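Local coordinates for purine nucleoside phosphorylase YlmD (Geobacillus stearothermophilus, PDB 6T0Y), which catalyses the phosphorolysis of adenosine, inosine and S-methyl-5'-thioadenosine, releasing the free purine base, and also deaminates adenosine, at residues F123-P128 with F251-R256. Sequence-based numbering, arbitrary orientation.
Sequences FADCVP and FFSHRR. With ZN (zinc ion), chain C.
CG of Asp125 stands anti to the carbonyl carbon (chi1 -80°), and OG of Ser253 lies opposite the backbone N (chi1 169°); these torsions bring the carboxylate and the hydroxyl together. The carboxylate reaches the start of the turn 253-256 and uses both oxygens. Ser253 OG donates to the syn lone pair of Asp125 OD2 at 2.8 Å. Thr244 OG1 is a second hydrogen-bond partner of OD2. Arg255 N reaches Asp125 OD1 at 2.8 Å, also on the syn side but 21° out of the carboxylate plane. Ser253 OG in turn accepts from Arg256 N at 3.0 Å, an ST motif. A nearly straight bond from His254 N to Ala124 O (2.8 Å) joins the backbones. Beside it, Ala124 CB packs on Phe252 CB at 4.1 Å. With an alanine at Asp125, Arg255 N, the Ser253 hydroxyl and Thr244 would probably lose their carboxylate partner, and the hydroxyl of Ser253 would be freer to turn. The next residue, Cys126, binds the catalytic zinc with His81 and His143. This loop links strands 118-123 and 127-133, which belong to different mixed sheets, and 251-256 precedes strand 264-269, the neighbour of 118-123.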
ATOM      1  N   PHE A 123       4.864   0.792  -4.512  1.00  6.75           N
ATOM      2  CA  PHE A 123       4.944   1.979  -3.680  1.00  7.27           C
ATOM      3  C   PHE A 123       6.341   2.580  -3.656  1.00  6.74           C
ATOM      4  O   PHE A 123       7.331   1.859  -3.625  1.00  7.50           O
ATOM      5  CB  PHE A 123       4.598   1.605  -2.230  1.00  7.36           C
ATOM      6  CG  PHE A 123       3.168   1.257  -2.066  1.00  7.43           C
ATOM      7  CD1 PHE A 123       2.247   2.258  -1.825  1.00  8.06           C
ATOM      8  CD2 PHE A 123       2.710  -0.035  -2.270  1.00  8.03           C
ATOM      9  CE1 PHE A 123       0.903   1.990  -1.746  1.00  7.99           C
ATOM     10  CE2 PHE A 123       1.353  -0.309  -2.176  1.00  7.99           C
ATOM     11  CZ  PHE A 123       0.455   0.717  -1.939  1.00  8.30           C
ATOM     12  N   ALA A 124       6.402   3.912  -3.556  1.00  6.65           N
ATOM     13  CA  ALA A 124       7.640   4.633  -3.237  1.00  7.87           C
ATOM     14  C   ALA A 124       7.312   6.021  -2.693  1.00  7.91           C
ATOM     15  O   ALA A 124       7.776   7.025  -3.242  1.00  8.65           O
ATOM     16  CB  ALA A 124       8.542   4.778  -4.451  1.00  9.82           C
ATOM     17  N   ASP A 125       6.456   6.064  -1.671  1.00  7.87           N
ATOM     18  CA  ASP A 125       6.062   7.235  -0.890  1.00  8.57           C
ATOM     19  C   ASP A 125       4.568   7.244  -0.571  1.00  9.17           C
ATOM     20  O   ASP A 125       4.153   7.705   0.490  1.00  9.04           O
ATOM     21  CB  ASP A 125       6.311   8.587  -1.559  1.00  9.06           C
ATOM     22  CG  ASP A 125       7.750   9.087  -1.478  1.00  9.51           C
ATOM     23  OD1 ASP A 125       8.036  10.057  -2.211  1.00  9.60           O
ATOM     24  OD2 ASP A 125       8.600   8.561  -0.719  1.00  9.74           O
ATOM     25  N   CYS A 126       3.731   6.768  -1.493  1.00  8.26           N
ATOM     26  CA  CYS A 126       2.301   6.750  -1.251  1.00  8.75           C
ATOM     27  C   CYS A 126       1.960   5.733  -0.166  1.00  7.72           C
ATOM     28  O   CYS A 126       2.737   4.848   0.151  1.00  8.41           O
ATOM     29  CB  CYS A 126       1.575   6.426  -2.557  1.00 11.53           C
ATOM     30  SG  CYS A 126       1.644   7.718  -3.819  1.00 16.56           S
ATOM     31  N   VAL A 127       0.781   5.868   0.434  1.00  8.47           N
ATOM     32  CA  VAL A 127       0.471   5.076   1.622  1.00  8.20           C
ATOM     33  C   VAL A 127      -0.046   3.698   1.233  1.00  7.68           C
ATOM     34  O   VAL A 127      -1.071   3.599   0.539  1.00  7.96           O
ATOM     35  CB  VAL A 127      -0.565   5.774   2.519  1.00  8.55           C
ATOM     36  CG1 VAL A 127      -0.860   4.931   3.720  1.00 11.47           C
ATOM     37  CG2 VAL A 127      -0.098   7.146   2.924  1.00 10.45           C
ATOM     38  N   PRO A 128       0.601   2.625   1.686  1.00  7.23           N
ATOM     39  CA  PRO A 128       0.028   1.294   1.516  1.00  7.98           C
ATOM     40  C   PRO A 128      -0.892   0.983   2.682  1.00  7.58           C
ATOM     41  O   PRO A 128      -0.482   1.056   3.843  1.00  8.91           O
ATOM     42  CB  PRO A 128       1.257   0.394   1.504  1.00  8.82           C
ATOM     43  CG  PRO A 128       2.271   1.113   2.316  1.00  9.35           C
ATOM     44  CD  PRO A 128       1.917   2.566   2.350  1.00  8.11           C
ATOM     45  N   PHE A 251      14.462   2.222   1.490  1.00  8.98           N
ATOM     46  CA  PHE A 251      13.359   2.490   0.597  1.00  8.59           C
ATOM     47  C   PHE A 251      13.729   3.377  -0.576  1.00  8.36           C
ATOM     48  O   PHE A 251      14.521   4.317  -0.455  1.00  8.96           O
ATOM     49  CB  PHE A 251      12.235   3.157   1.341  1.00  8.86           C
ATOM     50  CG  PHE A 251      11.699   2.346   2.476  1.00  9.19           C
ATOM     51  CD1 PHE A 251      11.714   2.863   3.758  1.00  9.73           C
ATOM     52  CD2 PHE A 251      11.160   1.084   2.277  1.00 10.58           C
ATOM     53  CE1 PHE A 251      11.211   2.146   4.815  1.00 11.86           C
ATOM     54  CE2 PHE A 251      10.641   0.356   3.353  1.00 12.39           C
ATOM     55  CZ  PHE A 251      10.682   0.899   4.622  1.00 12.12           C
ATOM     56  N   PHE A 252      13.099   3.067  -1.706  1.00  6.95           N
ATOM     57  CA  PHE A 252      12.938   4.008  -2.793  1.00  7.20           C
ATOM     58  C   PHE A 252      11.961   5.095  -2.362  1.00  6.80           C
ATOM     59  O   PHE A 252      11.006   4.835  -1.620  1.00  7.95           O
ATOM     60  CB  PHE A 252      12.324   3.281  -3.976  1.00  7.29           C
ATOM     61  CG  PHE A 252      13.113   2.117  -4.509  1.00  6.35           C
ATOM     62  CD1 PHE A 252      12.561   0.852  -4.482  1.00  7.00           C
ATOM     63  CD2 PHE A 252      14.356   2.278  -5.092  1.00  7.70           C
ATOM     64  CE1 PHE A 252      13.231  -0.236  -5.023  1.00  8.20           C
ATOM     65  CE2 PHE A 252      15.030   1.175  -5.622  1.00  9.34           C
ATOM     66  CZ  PHE A 252      14.445  -0.063  -5.608  1.00  9.18           C
ATOM     67  N   SER A 253      12.196   6.319  -2.835  1.00  7.26           N
ATOM     68  CA  SER A 253      11.310   7.442  -2.533  1.00  7.36           C
ATOM     69  C   SER A 253      11.185   8.332  -3.759  1.00  7.27           C
ATOM     70  O   SER A 253      12.177   8.926  -4.196  1.00  8.20           O
ATOM     71  CB  SER A 253      11.852   8.257  -1.354  1.00  7.36           C
ATOM     72  OG  SER A 253      11.153   9.491  -1.214  1.00  8.09           O
ATOM     73  N   HIS A 254       9.975   8.441  -4.299  1.00  6.78           N
ATOM     74  CA  HIS A 254       9.743   9.313  -5.437  1.00  8.24           C
ATOM     75  C   HIS A 254      10.218  10.732  -5.156  1.00  8.64           C
ATOM     76  O   HIS A 254      10.816  11.379  -6.024  1.00 10.02           O
ATOM     77  CB  HIS A 254       8.246   9.287  -5.739  1.00 10.10           C
ATOM     78  CG  HIS A 254       7.823  10.235  -6.805  1.00 12.76           C
ATOM     79  ND1 HIS A 254       7.973   9.972  -8.144  1.00 14.13           N
ATOM     80  CD2 HIS A 254       7.254  11.457  -6.719  1.00 15.39           C
ATOM     81  CE1 HIS A 254       7.519  10.992  -8.846  1.00 13.07           C
ATOM     82  NE2 HIS A 254       7.059  11.900  -7.999  1.00 16.90           N
ATOM     83  N   ARG A 255       9.955  11.242  -3.951  1.00  8.43           N
ATOM     84  CA  ARG A 255      10.341  12.609  -3.640  1.00 10.31           C
ATOM     85  C   ARG A 255      11.845  12.734  -3.451  1.00  9.91           C
ATOM     86  O   ARG A 255      12.491  13.589  -4.067  1.00 11.44           O
ATOM     87  CB  ARG A 255       9.618  13.084  -2.387  1.00 14.60           C
ATOM     88  CG  ARG A 255      10.004  14.458  -1.950  1.00 23.71           C
ATOM     89  CD  ARG A 255       8.923  15.414  -2.348  1.00 34.23           C
ATOM     90  NE  ARG A 255       8.722  16.475  -1.378  1.00 41.33           N
ATOM     91  CZ  ARG A 255       7.639  17.238  -1.343  1.00 44.35           C
ATOM     92  NH1 ARG A 255       6.659  17.050  -2.220  1.00 44.15           N
ATOM     93  NH2 ARG A 255       7.546  18.191  -0.439  1.00 46.02           N
ATOM     94  N   ARG A 256      12.424  11.892  -2.599  1.00 10.12           N
ATOM     95  CA  ARG A 256      13.845  12.040  -2.298  1.00 10.37           C
ATOM     96  C   ARG A 256      14.690  11.787  -3.534  1.00 10.57           C
ATOM     97  O   ARG A 256      15.723  12.430  -3.734  1.00 11.70           O
ATOM     98  CB  ARG A 256      14.244  11.056  -1.196  1.00 11.03           C
ATOM     99  CG  ARG A 256      15.666  11.260  -0.700  1.00 12.19           C
ATOM    100  CD  ARG A 256      16.183  10.093   0.160  1.00 12.38           C
ATOM    101  NE  ARG A 256      16.182   8.890  -0.646  1.00 12.90           N
ATOM    102  CZ  ARG A 256      15.478   7.791  -0.420  1.00 11.06           C
ATOM    103  NH1 ARG A 256      14.762   7.621   0.677  1.00 12.09           N
ATOM    104  NH2 ARG A 256      15.529   6.825  -1.311  1.00 11.83           N
TER
HETATM  105 ZN    ZN C 302       1.301   6.277  -5.900  0.64 23.14          ZN